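PDB 4FSP: probable porin from Pseudomonas aeruginosa, which probably forms a beta-barrel channel through the outer membrane that lets small solutes pass, as other porins of the OprD family do. Local coordinates for residues Ser117-Lys122 and Ser152-Gly157; Ala194-Leu199 and Glu218-Tyr223; Ser265-Leu270 and Pro301-Phe306; Ser240-Leu245 and Ser269-Leu274; Ala180-Asn185 and Tyr295-Asp300. One frame throughout, in Å; residues are numbered along the deposited sequence.

Contact 1 of 5, residues Ser117-Lys122 and Ser152-Gly157; sequences SRSELK and SGELSG
Glu154 turns its carboxylate back onto the turn formed by Ser117, Arg118 and Ser119 and takes three hydrogen bonds there. A bend in its chain (chi2 -57°) carries CD toward that turn, and the two oxygens then divide the work. Glu154 OE1 accepts from Ser117 OG at 2.8 Å on its syn side. Glu154 OE2 accepts twice: from Arg118 N at 2.7 Å, again syn but by a bent bond (137° at the hydrogen), and from Ser119 OG at 2.7 Å through its anti lone pair.

A second polar group consists of two hydroxyls. Ser119 and Ser152 form an antiparallel non-hydrogen-bonded pair, and their OG atoms lie 2.6 Å apart. Serine suits both places, being short enough to meet across so narrow a gap.

The main chain adds one bond, Gly153 N to Arg118 O at 2.9 Å. Arg118 packs its aliphatic part beside the next carbonyl, with CD 3.3 Å from Gly153 O, before its guanidinium leads off. A water joins Arg118 NH1 to both Glu154 O and Glu154 OE1, so arginine and glutamate are linked through solvent.

Ser117 also touches Tyr11, a residue of the expression tag. With three protein donors turned to it and an arginine nearby, the Glu154 carboxylate is probably ionised, tying the start of strand 119-123 to the loop after strand 148-152.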
# COMPACT_ATOMS: atom_id res chain seq x y z
N SER A 117 18.52 9.52 19.30
CA SER A 117 17.61 10.64 19.51
C SER A 117 16.20 10.31 18.98
O SER A 117 15.60 9.31 19.38
CB SER A 117 18.18 11.90 18.85
OG SER A 117 17.53 13.06 19.36
N ARG A 118 15.68 11.13 18.07
CA ARG A 118 14.34 10.87 17.53
C ARG A 118 14.42 10.37 16.09
O ARG A 118 13.51 10.60 15.28
CB ARG A 118 13.48 12.13 17.60
CG ARG A 118 13.13 12.52 19.02
CD ARG A 118 12.35 13.82 19.09
NE ARG A 118 11.83 13.97 20.45
CZ ARG A 118 12.48 14.59 21.43
NH1 ARG A 118 13.66 15.14 21.19
NH2 ARG A 118 11.93 14.66 22.64
N SER A 119 15.52 9.69 15.79
CA SER A 119 15.75 9.22 14.43
C SER A 119 15.98 7.73 14.45
O SER A 119 16.35 7.16 15.49
CB SER A 119 16.95 9.95 13.82
OG SER A 119 16.74 11.36 13.82
N GLU A 120 15.73 7.08 13.31
CA GLU A 120 15.91 5.63 13.19
C GLU A 120 16.43 5.30 11.80
O GLU A 120 15.96 5.87 10.80
CB GLU A 120 14.60 4.86 13.49
CG GLU A 120 14.74 3.30 13.33
CD GLU A 120 13.50 2.52 13.79
OE1 GLU A 120 13.37 1.31 13.46
OE2 GLU A 120 12.63 3.09 14.49
N LEU A 121 17.40 4.39 11.74
CA LEU A 121 17.94 3.91 10.47
C LEU A 121 17.69 2.41 10.39
O LEU A 121 18.05 1.67 11.32
CB LEU A 121 19.45 4.19 10.38
CG LEU A 121 20.13 3.58 9.15
CD1 LEU A 121 19.54 4.22 7.90
CD2 LEU A 121 21.66 3.73 9.19
N LYS A 122 17.04 1.97 9.32
CA LYS A 122 16.87 0.54 9.06
C LYS A 122 17.69 0.13 7.84
O LYS A 122 17.69 0.83 6.83
CB LYS A 122 15.40 0.20 8.78
CG LYS A 122 14.45 0.41 9.95
CD LYS A 122 13.03 0.02 9.55
CE LYS A 122 12.15 -0.20 10.76
NZ LYS A 122 10.93 -0.97 10.42
N SER A 152 13.24 10.42 10.64
CA SER A 152 13.74 11.36 11.63
C SER A 152 12.65 12.34 12.02
O SER A 152 12.01 12.97 11.16
CB SER A 152 14.96 12.11 11.06
OG SER A 152 15.57 12.91 12.06
N GLY A 153 12.43 12.45 13.33
CA GLY A 153 11.45 13.39 13.86
C GLY A 153 12.10 14.30 14.89
O GLY A 153 11.52 14.57 15.94
N GLU A 154 13.31 14.78 14.59
CA GLU A 154 14.02 15.68 15.51
C GLU A 154 13.23 16.97 15.70
O GLU A 154 13.28 17.58 16.77
CB GLU A 154 15.45 15.96 15.03
CG GLU A 154 16.35 14.73 14.90
CD GLU A 154 16.47 13.94 16.20
OE1 GLU A 154 16.38 14.55 17.29
OE2 GLU A 154 16.67 12.70 16.14
N LEU A 155 12.49 17.39 14.68
CA LEU A 155 11.68 18.60 14.82
C LEU A 155 10.21 18.26 15.10
O LEU A 155 9.58 17.49 14.36
CB LEU A 155 11.79 19.47 13.57
CG LEU A 155 13.18 20.04 13.32
CD1 LEU A 155 13.27 20.75 11.98
CD2 LEU A 155 13.51 21.00 14.45
N SER A 156 9.67 18.84 16.17
CA SER A 156 8.29 18.59 16.57
C SER A 156 7.29 18.83 15.42
O SER A 156 7.36 19.85 14.73
CB SER A 156 7.93 19.45 17.78
OG SER A 156 6.83 18.89 18.47
N GLY A 157 6.39 17.88 15.22
CA GLY A 157 5.39 17.98 14.16
C GLY A 157 5.90 17.68 12.76
O GLY A 157 5.14 17.71 11.79
O HOH W 1 14.99 16.05 18.71

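Contact 2 of 5, residues Ala194-Leu199 and Glu218-Tyr223; sequences ADRFDL and ELEQVY
Phe197 lays its ring against the backbone at Glu218 and Leu219. Glu218 N sits 3.6 Å above one ring face, toward the rim, whereas Leu219 CB meets the ring at its edge, 3.8 Å from Phe197 CD1. Its CG, anti to the backbone N (chi1 -176°), starts the ring across toward Glu218. Phenylalanine suits the place because a flat apolar ring covers a peptide and meets Leu179 and Leu165. Ala194 extends this buried face: its CB lies 3.6 Å from Leu219 CD1 and only 3.0 Å from Glu220 O, so a small methyl suits.

Asp198, Glu218 and Glu220 bring three acids together on the other side of the strands. Asp198 OD2 lies 2.6 Å from Glu220 OE2, the carboxylate planes 53° apart; at that distance one of these acids is probably protonated. Arg164, salt-bridged to Asp198 OD1 and Glu220 OE2, would ease any remaining repulsion. Glu220 also rests its CD 3.4 Å from Arg196 CB, while Glu218 turns to Tyr216 and touches a bound detergent.

The backbones pair through Asp198 and Glu218, which exchange two hydrogen bonds, and Glu220 N adds one to Arg196 O at 2.9 Å. Beyond them the chain turns tightly, Leu219 O accepting from both Val222 N and Tyr223 N. This is the antiparallel hairpin of strands 193-205 and 210-219, leading by a short turn into strand 223-235, characteristic of the meandering barrels of porins.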
# COMPACT_ATOMS: atom_id res chain seq x y z
N ALA A 194 16.05 -0.92 -12.82
CA ALA A 194 17.20 -0.19 -12.32
C ALA A 194 17.83 -0.81 -11.08
O ALA A 194 17.22 -1.66 -10.43
CB ALA A 194 16.84 1.27 -12.05
N ASP A 195 19.03 -0.35 -10.74
CA ASP A 195 19.75 -0.86 -9.58
C ASP A 195 19.35 -0.12 -8.32
O ASP A 195 19.54 -0.62 -7.21
CB ASP A 195 21.25 -0.68 -9.76
CG ASP A 195 21.80 -1.50 -10.90
OD1 ASP A 195 21.91 -2.73 -10.75
OD2 ASP A 195 22.14 -0.90 -11.94
N ARG A 196 18.81 1.09 -8.48
CA ARG A 196 18.58 1.97 -7.35
C ARG A 196 17.25 2.70 -7.44
O ARG A 196 16.88 3.22 -8.50
CB ARG A 196 19.69 3.04 -7.27
CG ARG A 196 21.10 2.50 -7.16
CD ARG A 196 21.29 1.73 -5.88
NE ARG A 196 22.71 1.50 -5.59
CZ ARG A 196 23.36 0.38 -5.89
NH1 ARG A 196 22.73 -0.62 -6.49
NH2 ARG A 196 24.65 0.27 -5.58
N PHE A 197 16.55 2.75 -6.32
CA PHE A 197 15.39 3.60 -6.19
C PHE A 197 15.65 4.54 -5.02
O PHE A 197 15.85 4.08 -3.89
CB PHE A 197 14.13 2.77 -5.92
CG PHE A 197 12.87 3.60 -5.88
CD1 PHE A 197 12.21 3.95 -7.06
CD2 PHE A 197 12.34 4.03 -4.68
CE1 PHE A 197 11.05 4.72 -7.04
CE2 PHE A 197 11.18 4.79 -4.64
CZ PHE A 197 10.53 5.14 -5.83
N ASP A 198 15.64 5.84 -5.27
CA ASP A 198 15.91 6.81 -4.22
C ASP A 198 14.62 7.38 -3.70
O ASP A 198 13.65 7.51 -4.44
CB ASP A 198 16.80 7.91 -4.76
CG ASP A 198 18.07 7.36 -5.36
OD1 ASP A 198 18.72 6.55 -4.67
OD2 ASP A 198 18.40 7.71 -6.51
N LEU A 199 14.60 7.72 -2.41
CA LEU A 199 13.43 8.37 -1.86
C LEU A 199 13.77 9.38 -0.78
O LEU A 199 14.76 9.25 -0.07
CB LEU A 199 12.42 7.34 -1.35
CG LEU A 199 12.90 6.42 -0.23
CD1 LEU A 199 12.45 6.99 1.12
CD2 LEU A 199 12.41 4.96 -0.42
N GLU A 218 12.55 8.08 -7.11
CA GLU A 218 13.22 7.99 -8.39
C GLU A 218 13.71 6.58 -8.63
O GLU A 218 14.56 6.09 -7.88
CB GLU A 218 14.41 8.97 -8.42
CG GLU A 218 15.26 8.88 -9.68
CD GLU A 218 16.40 9.88 -9.71
OE1 GLU A 218 16.28 10.96 -9.08
OE2 GLU A 218 17.43 9.58 -10.35
N LEU A 219 13.17 5.92 -9.65
CA LEU A 219 13.75 4.66 -10.11
C LEU A 219 14.80 5.07 -11.12
O LEU A 219 14.47 5.50 -12.22
CB LEU A 219 12.70 3.79 -10.80
CG LEU A 219 13.25 2.46 -11.35
CD1 LEU A 219 13.74 1.54 -10.21
CD2 LEU A 219 12.17 1.77 -12.17
N GLU A 220 16.07 4.95 -10.73
CA GLU A 220 17.15 5.56 -11.50
C GLU A 220 17.17 5.14 -12.97
O GLU A 220 16.89 3.98 -13.30
CB GLU A 220 18.51 5.30 -10.83
CG GLU A 220 18.63 5.99 -9.47
CD GLU A 220 20.05 5.95 -8.91
OE1 GLU A 220 20.97 5.42 -9.58
OE2 GLU A 220 20.25 6.46 -7.79
N GLN A 221 17.47 6.10 -13.84
CA GLN A 221 17.48 5.87 -15.28
C GLN A 221 16.10 5.51 -15.84
O GLN A 221 15.99 5.09 -17.00
CB GLN A 221 18.51 4.79 -15.68
CG GLN A 221 19.91 5.00 -15.07
CD GLN A 221 20.51 6.36 -15.42
OE1 GLN A 221 20.27 6.91 -16.50
NE2 GLN A 221 21.29 6.91 -14.50
N VAL A 222 15.04 5.65 -15.03
CA VAL A 222 13.68 5.41 -15.53
C VAL A 222 12.70 6.57 -15.33
O VAL A 222 12.27 7.20 -16.30
CB VAL A 222 13.06 4.11 -14.96
CG1 VAL A 222 11.81 3.76 -15.76
CG2 VAL A 222 14.06 2.97 -15.02
N TYR A 223 12.32 6.85 -14.08
CA TYR A 223 11.44 7.98 -13.80
C TYR A 223 11.67 8.56 -12.41
O TYR A 223 12.17 7.87 -11.52
CB TYR A 223 9.96 7.60 -13.95
CG TYR A 223 9.44 6.75 -12.81
CD1 TYR A 223 9.58 5.37 -12.84
CD2 TYR A 223 8.81 7.33 -11.70
CE1 TYR A 223 9.12 4.58 -11.79
CE2 TYR A 223 8.33 6.53 -10.66
CZ TYR A 223 8.49 5.16 -10.71
OH TYR A 223 8.03 4.35 -9.70

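Contact 3 of 5, residues Ser265-Leu270 and Pro301-Phe306; sequences SFSGSL and PYLVNF
Ser267 and Val304 make the tight part of this contact, where the loop before strand 318-327 packs on the inner wall of the beta-barrel, as loops folded into porin channels do. Val304 N donates to Ser267 OG at 2.7 Å, with 160° at the hydrogen. The serine side chain points toward the loop, and its chi1 (-174°, OG anti to the backbone N) puts OG at that amide. Val304 closes down beside that bond: CG1 is 3.2 Å from Ser267 OG, and CG2 is 3.5 Å from Gly268 O. Its first torsion, -15°, is nearly eclipsed and suggests strain. Gly268 suits the strand because a CB, though pointing away from the loop, would run into the ring of Phe266. Leu303 CD2, 3.7 Å from Ser265 OG, extends the buried packing, with Phe293 and Met287 around it.

The Ser269 end is looser: its CB comes only to 4.1 Å from Val304 CG2, and both residues are partly exposed.

Ser267 OG also bonds Gln285 OE1, which receives Asn305 N as well, while Asn305 uses its amide on Gln321 and Ser319. Loop and strand thus bond through one hydroxyl, which lets an irregular loop attach to strands whose backbone bonds are already spent.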
# COMPACT_ATOMS: atom_id res chain seq x y z
N SER A 265 -0.93 13.62 -12.16
CA SER A 265 -1.98 12.84 -11.56
C SER A 265 -2.68 13.65 -10.49
O SER A 265 -2.03 14.31 -9.66
CB SER A 265 -1.33 11.58 -10.94
OG SER A 265 -2.13 11.07 -9.89
N PHE A 266 -4.01 13.60 -10.49
CA PHE A 266 -4.75 14.05 -9.32
C PHE A 266 -5.60 12.89 -8.85
O PHE A 266 -6.15 12.15 -9.66
CB PHE A 266 -5.69 15.25 -9.60
CG PHE A 266 -6.62 15.56 -8.42
CD1 PHE A 266 -6.21 16.41 -7.39
CD2 PHE A 266 -7.86 14.95 -8.32
CE1 PHE A 266 -7.05 16.66 -6.29
CE2 PHE A 266 -8.71 15.20 -7.22
CZ PHE A 266 -8.30 16.06 -6.21
N SER A 267 -5.73 12.76 -7.54
CA SER A 267 -6.47 11.68 -6.94
C SER A 267 -6.86 12.15 -5.55
O SER A 267 -6.00 12.51 -4.74
CB SER A 267 -5.57 10.45 -6.83
OG SER A 267 -6.29 9.32 -6.38
N GLY A 268 -8.15 12.17 -5.27
CA GLY A 268 -8.62 12.70 -4.01
C GLY A 268 -9.92 12.09 -3.54
O GLY A 268 -10.68 11.55 -4.33
N SER A 269 -10.18 12.20 -2.23
CA SER A 269 -11.38 11.63 -1.66
C SER A 269 -11.97 12.50 -0.58
O SER A 269 -11.28 13.29 0.07
CB SER A 269 -11.11 10.26 -1.02
OG SER A 269 -10.22 10.38 0.08
N LEU A 270 -13.27 12.29 -0.39
CA LEU A 270 -14.04 12.95 0.64
C LEU A 270 -14.83 11.85 1.33
O LEU A 270 -15.62 11.15 0.68
CB LEU A 270 -15.00 13.94 -0.01
CG LEU A 270 -15.57 14.96 0.96
CD1 LEU A 270 -14.41 15.68 1.62
CD2 LEU A 270 -16.43 15.94 0.19
N PRO A 301 -0.37 1.20 -6.36
CA PRO A 301 -0.20 2.64 -6.62
C PRO A 301 -0.90 3.45 -5.53
O PRO A 301 -2.02 3.10 -5.14
CB PRO A 301 -0.91 2.83 -7.96
CG PRO A 301 -2.06 1.76 -7.91
CD PRO A 301 -1.48 0.60 -7.13
N TYR A 302 -0.28 4.52 -5.05
CA TYR A 302 -0.92 5.36 -4.04
C TYR A 302 -2.01 6.25 -4.65
O TYR A 302 -1.87 7.48 -4.68
CB TYR A 302 0.14 6.23 -3.37
CG TYR A 302 -0.31 6.88 -2.09
CD1 TYR A 302 -0.78 6.11 -1.03
CD2 TYR A 302 -0.25 8.26 -1.93
CE1 TYR A 302 -1.18 6.70 0.18
CE2 TYR A 302 -0.65 8.86 -0.73
CZ TYR A 302 -1.11 8.08 0.32
OH TYR A 302 -1.50 8.67 1.50
N LEU A 303 -3.10 5.64 -5.11
CA LEU A 303 -4.18 6.40 -5.74
C LEU A 303 -5.50 6.10 -5.03
O LEU A 303 -5.71 4.97 -4.57
CB LEU A 303 -4.28 6.01 -7.22
CG LEU A 303 -3.10 6.32 -8.15
CD1 LEU A 303 -3.28 5.60 -9.49
CD2 LEU A 303 -3.02 7.82 -8.38
N VAL A 304 -6.41 7.07 -4.93
CA VAL A 304 -7.67 6.74 -4.25
C VAL A 304 -8.60 5.87 -5.08
O VAL A 304 -9.28 5.00 -4.55
CB VAL A 304 -8.42 7.93 -3.58
CG1 VAL A 304 -7.55 9.15 -3.46
CG2 VAL A 304 -9.73 8.21 -4.27
N ASN A 305 -8.61 6.09 -6.39
CA ASN A 305 -9.45 5.25 -7.26
C ASN A 305 -8.71 4.01 -7.70
O ASN A 305 -8.48 3.80 -8.89
CB ASN A 305 -10.00 6.06 -8.44
CG ASN A 305 -11.11 7.00 -8.01
OD1 ASN A 305 -11.47 7.00 -6.83
ND2 ASN A 305 -11.64 7.82 -8.95
N PHE A 306 -8.31 3.21 -6.72
CA PHE A 306 -7.59 1.97 -6.98
C PHE A 306 -8.44 0.88 -6.39
O PHE A 306 -8.71 0.88 -5.18
CB PHE A 306 -6.22 1.98 -6.30
CG PHE A 306 -5.58 0.63 -6.18
CD1 PHE A 306 -5.29 -0.13 -7.32
CD2 PHE A 306 -5.25 0.11 -4.94
CE1 PHE A 306 -4.71 -1.38 -7.21
CE2 PHE A 306 -4.66 -1.13 -4.82
CZ PHE A 306 -4.38 -1.88 -5.96

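Contact 4 of 5, residues Ser240-Leu245 and Ser269-Leu274; sequences SLESDL and SLTYRL
Ser269 OG is gripped by two waters beside Asp244, whose CB lies 3.2 Å away. One water, 2.6 Å from Ser269 OG, continues to Thr271 OG1 at 2.8 Å; the other donates to Asp244 OD2, which also forms a salt bridge with Arg246. Short hydroxyls suit this face, leaving width for water between charges.

Farther along, Arg273 and Glu242 form a side-on salt bridge, one nitrogen to each oxygen. Arg273 NH2 meets Glu242 OE1 at 2.9 Å, almost straight (175°), the oxygen lying in the guanidinium plane. Arg273 NE reaches Glu242 OE2, also at 2.9 Å, from above the carboxylate plane; the two flat groups are turned 41° apart. The bend at chi3 (-52°) sets NE here.

On the reverse face leucines meet: Leu241 CD1 packs 3.7 Å from Leu270 CG. Leu274 CD2 lies over one face of the Tyr272 ring, toward its rim, and Leu274 touches a bound detergent. The mainly apolar side chains here are consistent with a face toward the membrane.

Three hydrogen-bonded pairs, Ser240 with Arg273, Glu242 with Thr271 and Asp244 with Ser269, zip the antiparallel backbones together. Strand 240-252 is flanked on its other edge by strand 223-235, and strand 262-273 by strand 278-288.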
# COMPACT_ATOMS: atom_id res chain seq x y z
N SER A 240 -17.76 12.96 11.38
CA SER A 240 -16.63 13.66 10.78
C SER A 240 -16.56 13.55 9.27
O SER A 240 -17.05 12.60 8.67
CB SER A 240 -15.31 13.21 11.40
OG SER A 240 -15.10 11.83 11.19
N LEU A 241 -15.93 14.56 8.68
CA LEU A 241 -15.71 14.65 7.25
C LEU A 241 -14.20 14.65 7.05
O LEU A 241 -13.49 15.46 7.66
CB LEU A 241 -16.32 15.94 6.71
CG LEU A 241 -16.23 16.18 5.20
CD1 LEU A 241 -16.68 14.92 4.49
CD2 LEU A 241 -17.09 17.36 4.81
N GLU A 242 -13.71 13.72 6.23
CA GLU A 242 -12.29 13.59 5.98
C GLU A 242 -12.01 13.86 4.51
O GLU A 242 -12.83 13.55 3.64
CB GLU A 242 -11.81 12.18 6.33
CG GLU A 242 -12.43 11.64 7.62
CD GLU A 242 -12.07 10.18 7.87
OE1 GLU A 242 -11.76 9.45 6.90
OE2 GLU A 242 -12.10 9.75 9.05
N SER A 243 -10.84 14.42 4.23
CA SER A 243 -10.46 14.73 2.87
C SER A 243 -9.04 14.27 2.67
O SER A 243 -8.25 14.28 3.61
CB SER A 243 -10.54 16.23 2.63
OG SER A 243 -9.99 16.91 3.75
N ASP A 244 -8.71 13.88 1.45
CA ASP A 244 -7.41 13.29 1.18
C ASP A 244 -7.13 13.76 -0.24
O ASP A 244 -7.84 13.37 -1.17
CB ASP A 244 -7.54 11.75 1.29
CG ASP A 244 -6.25 10.99 0.94
OD1 ASP A 244 -5.31 11.57 0.35
OD2 ASP A 244 -6.17 9.77 1.24
N LEU A 245 -6.14 14.62 -0.41
CA LEU A 245 -5.89 15.19 -1.74
C LEU A 245 -4.46 14.90 -2.15
O LEU A 245 -3.54 15.03 -1.35
CB LEU A 245 -6.16 16.70 -1.74
CG LEU A 245 -7.56 17.15 -1.28
CD1 LEU A 245 -7.60 18.66 -1.08
CD2 LEU A 245 -8.66 16.71 -2.25
N SER A 269 -10.18 12.20 -2.23
CA SER A 269 -11.38 11.63 -1.66
C SER A 269 -11.97 12.50 -0.58
O SER A 269 -11.28 13.29 0.07
CB SER A 269 -11.11 10.26 -1.02
OG SER A 269 -10.22 10.38 0.08
N LEU A 270 -13.27 12.29 -0.39
CA LEU A 270 -14.04 12.95 0.64
C LEU A 270 -14.83 11.85 1.33
O LEU A 270 -15.62 11.15 0.68
CB LEU A 270 -15.00 13.94 -0.01
CG LEU A 270 -15.57 14.96 0.96
CD1 LEU A 270 -14.41 15.68 1.62
CD2 LEU A 270 -16.43 15.94 0.19
N THR A 271 -14.64 11.68 2.63
CA THR A 271 -15.36 10.63 3.34
C THR A 271 -16.20 11.16 4.50
O THR A 271 -15.69 11.83 5.40
CB THR A 271 -14.41 9.57 3.90
OG1 THR A 271 -13.67 8.98 2.83
CG2 THR A 271 -15.21 8.49 4.64
N TYR A 272 -17.49 10.86 4.47
CA TYR A 272 -18.39 11.20 5.56
C TYR A 272 -18.56 9.99 6.48
O TYR A 272 -19.22 9.01 6.12
CB TYR A 272 -19.73 11.64 5.00
CG TYR A 272 -20.67 12.17 6.04
CD1 TYR A 272 -20.20 12.81 7.17
CD2 TYR A 272 -22.04 12.03 5.89
CE1 TYR A 272 -21.06 13.30 8.13
CE2 TYR A 272 -22.92 12.51 6.85
CZ TYR A 272 -22.42 13.15 7.96
OH TYR A 272 -23.29 13.63 8.91
N ARG A 273 -17.96 10.06 7.66
CA ARG A 273 -17.91 8.93 8.59
C ARG A 273 -18.81 9.14 9.81
O ARG A 273 -18.57 10.03 10.63
CB ARG A 273 -16.46 8.71 9.03
CG ARG A 273 -16.22 7.42 9.76
CD ARG A 273 -14.76 7.28 10.12
NE ARG A 273 -13.87 7.45 8.98
CZ ARG A 273 -13.51 6.48 8.14
NH1 ARG A 273 -13.99 5.25 8.30
NH2 ARG A 273 -12.69 6.74 7.13
N LEU A 274 -19.84 8.30 9.95
CA LEU A 274 -20.81 8.42 11.04
C LEU A 274 -20.39 7.65 12.30
O LEU A 274 -19.69 6.65 12.22
CB LEU A 274 -22.18 7.92 10.58
CG LEU A 274 -22.73 8.52 9.28
CD1 LEU A 274 -24.15 8.04 9.01
CD2 LEU A 274 -22.70 10.02 9.37
O HOH W 2 -11.51 10.71 2.28
O HOH W 3 -8.82 8.47 0.88

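Contact 5 of 5, residues Ala180-Asn185 and Tyr295-Asp300; sequences ALFNRN and YLEGTD
Leu181 and Leu296 form a single backbone bridge, flanked by Glu297 N bonding to Ala180 O at 2.8 Å and Phe182 N to Tyr295 O at 2.9 Å, both nearly along the C=O axis. Phe182 and Tyr295 then run side by side in the same direction, and their rings make an offset edge-to-face pair with centroids 5.5 Å apart and planes at 74°. Phe182 presents its edge, CD2 lying 3.6 Å from Tyr295 CZ. Tyr295 can reach this position because its CG sits between the backbone N and the carbonyl carbon (chi1 54°). Its hydroxyl bonds Asp311: tyrosine combines a largely apolar ring with a polar tip. Arg184 lays CB over one face of Phe182 and sends its guanidinium on to Tyr309, with NH1 4.0 Å from Tyr295 OH.

Two loops of the porin meet here, after strand 179-180 and before strand 318-327, the second making a type II beta turn from Leu296 to Thr299. Gly298 takes the positive phi, where a CB would jam against the preceding carbonyl. Thr299 N closes the turn on Leu296 O, and Thr299 OG1 adds a 2.7 Å bond to the same oxygen, on a lone pair.

Glu297 packs its CD 3.5 Å from Ala180 CB, where a methyl leaves room for the carboxylate. A water donates to Glu297 OE2 and accepts from Asn183 N, and a second joins Ala180 N to Glu297 O.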
# COMPACT_ATOMS: atom_id res chain seq x y z
N ALA A 180 11.57 -2.59 -10.83
CA ALA A 180 11.12 -2.41 -12.20
C ALA A 180 9.85 -1.57 -12.29
O ALA A 180 8.98 -1.62 -11.41
CB ALA A 180 10.89 -3.77 -12.87
N LEU A 181 9.75 -0.79 -13.37
CA LEU A 181 8.56 -0.01 -13.64
C LEU A 181 7.42 -0.95 -14.00
O LEU A 181 7.55 -1.77 -14.90
CB LEU A 181 8.83 0.95 -14.79
CG LEU A 181 7.58 1.65 -15.34
CD1 LEU A 181 7.01 2.59 -14.28
CD2 LEU A 181 7.93 2.39 -16.62
N PHE A 182 6.30 -0.86 -13.29
CA PHE A 182 5.16 -1.71 -13.63
C PHE A 182 4.45 -1.23 -14.90
O PHE A 182 3.75 -0.22 -14.86
CB PHE A 182 4.18 -1.74 -12.46
CG PHE A 182 2.99 -2.62 -12.71
CD1 PHE A 182 3.13 -3.83 -13.37
CD2 PHE A 182 1.73 -2.25 -12.27
CE1 PHE A 182 2.04 -4.65 -13.59
CE2 PHE A 182 0.64 -3.06 -12.48
CZ PHE A 182 0.79 -4.26 -13.14
N ASN A 183 4.61 -1.95 -16.01
CA ASN A 183 3.99 -1.52 -17.26
C ASN A 183 2.46 -1.49 -17.16
O ASN A 183 1.89 -0.42 -16.97
CB ASN A 183 4.46 -2.36 -18.46
CG ASN A 183 4.69 -1.50 -19.71
OD1 ASN A 183 4.21 -0.36 -19.79
ND2 ASN A 183 5.41 -2.05 -20.68
N ARG A 184 1.82 -2.65 -17.26
CA ARG A 184 0.35 -2.75 -17.24
C ARG A 184 -0.29 -2.06 -18.43
O ARG A 184 -0.14 -0.85 -18.60
CB ARG A 184 -0.26 -2.20 -15.93
CG ARG A 184 -1.78 -2.05 -16.01
CD ARG A 184 -2.43 -1.92 -14.63
NE ARG A 184 -3.65 -2.72 -14.55
CZ ARG A 184 -4.36 -2.91 -13.44
NH1 ARG A 184 -4.00 -2.33 -12.30
NH2 ARG A 184 -5.45 -3.67 -13.48
N ASN A 185 -0.98 -2.83 -19.27
CA ASN A 185 -1.63 -2.30 -20.47
C ASN A 185 -0.68 -1.51 -21.38
O ASN A 185 -1.11 -0.58 -22.08
CB ASN A 185 -2.85 -1.45 -20.11
CG ASN A 185 -3.84 -2.17 -19.20
OD1 ASN A 185 -3.77 -3.39 -19.03
ND2 ASN A 185 -4.77 -1.42 -18.61
N TYR A 295 4.47 3.42 -11.22
CA TYR A 295 4.80 2.90 -9.90
C TYR A 295 5.54 1.57 -10.06
O TYR A 295 5.58 1.01 -11.15
CB TYR A 295 3.55 2.76 -9.02
CG TYR A 295 2.37 1.95 -9.59
CD1 TYR A 295 1.56 2.44 -10.61
CD2 TYR A 295 2.02 0.73 -9.02
CE1 TYR A 295 0.47 1.72 -11.08
CE2 TYR A 295 0.94 0.01 -9.48
CZ TYR A 295 0.16 0.51 -10.50
OH TYR A 295 -0.92 -0.22 -10.95
N LEU A 296 6.14 1.07 -8.98
CA LEU A 296 7.03 -0.09 -9.11
C LEU A 296 6.26 -1.41 -9.14
O LEU A 296 5.21 -1.54 -8.50
CB LEU A 296 8.05 -0.13 -7.96
CG LEU A 296 8.91 1.12 -7.78
CD1 LEU A 296 9.71 1.06 -6.48
CD2 LEU A 296 9.82 1.30 -8.98
N GLU A 297 6.79 -2.38 -9.89
CA GLU A 297 6.35 -3.76 -9.76
C GLU A 297 6.39 -4.19 -8.29
O GLU A 297 7.33 -3.84 -7.55
CB GLU A 297 7.26 -4.70 -10.56
CG GLU A 297 7.20 -4.51 -12.06
CD GLU A 297 7.93 -5.62 -12.80
OE1 GLU A 297 8.49 -6.52 -12.14
OE2 GLU A 297 7.94 -5.60 -14.05
N GLY A 298 5.38 -4.95 -7.87
CA GLY A 298 5.32 -5.43 -6.49
C GLY A 298 4.61 -4.49 -5.53
O GLY A 298 4.45 -4.83 -4.35
N THR A 299 4.18 -3.33 -6.02
CA THR A 299 3.55 -2.32 -5.16
C THR A 299 2.13 -2.03 -5.62
O THR A 299 1.80 -2.27 -6.77
CB THR A 299 4.36 -0.97 -5.18
OG1 THR A 299 4.13 -0.27 -6.41
CG2 THR A 299 5.86 -1.23 -4.99
N ASP A 300 1.29 -1.52 -4.73
CA ASP A 300 0.05 -0.87 -5.13
C ASP A 300 0.31 0.62 -5.36
O ASP A 300 1.12 1.24 -4.64
CB ASP A 300 -1.02 -0.98 -4.03
CG ASP A 300 -1.52 -2.39 -3.84
OD1 ASP A 300 -1.29 -3.25 -4.71
OD2 ASP A 300 -2.18 -2.62 -2.81
O HOH W 4 9.99 -3.47 -8.57
O HOH W 5 5.75 -4.52 -15.45

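In the fold
Contacts 2, 3, 4 and 5 form a chain of neighbours, while contact 1 stands apart, its centre about 25 Å from that of contact 2, the nearest. Contacts 2 and 5, with centres about 13 Å apart, touch where Tyr223 OH lies 3.6 Å from Leu296 CD2, so the start of strand 223-235, in contact 2, packs on the loops of contact 5. Contact 5 passes directly into contact 3, Tyr295 CE2 lying 3.4 Å from Pro301 CD. Contacts 3 and 4 share Ser269 and Leu270 on strand 262-273, one using a loop against the barrel wall and the other the neighbouring strand. Bound detergent touches Glu218 in contact 2 and Leu274 in contact 4.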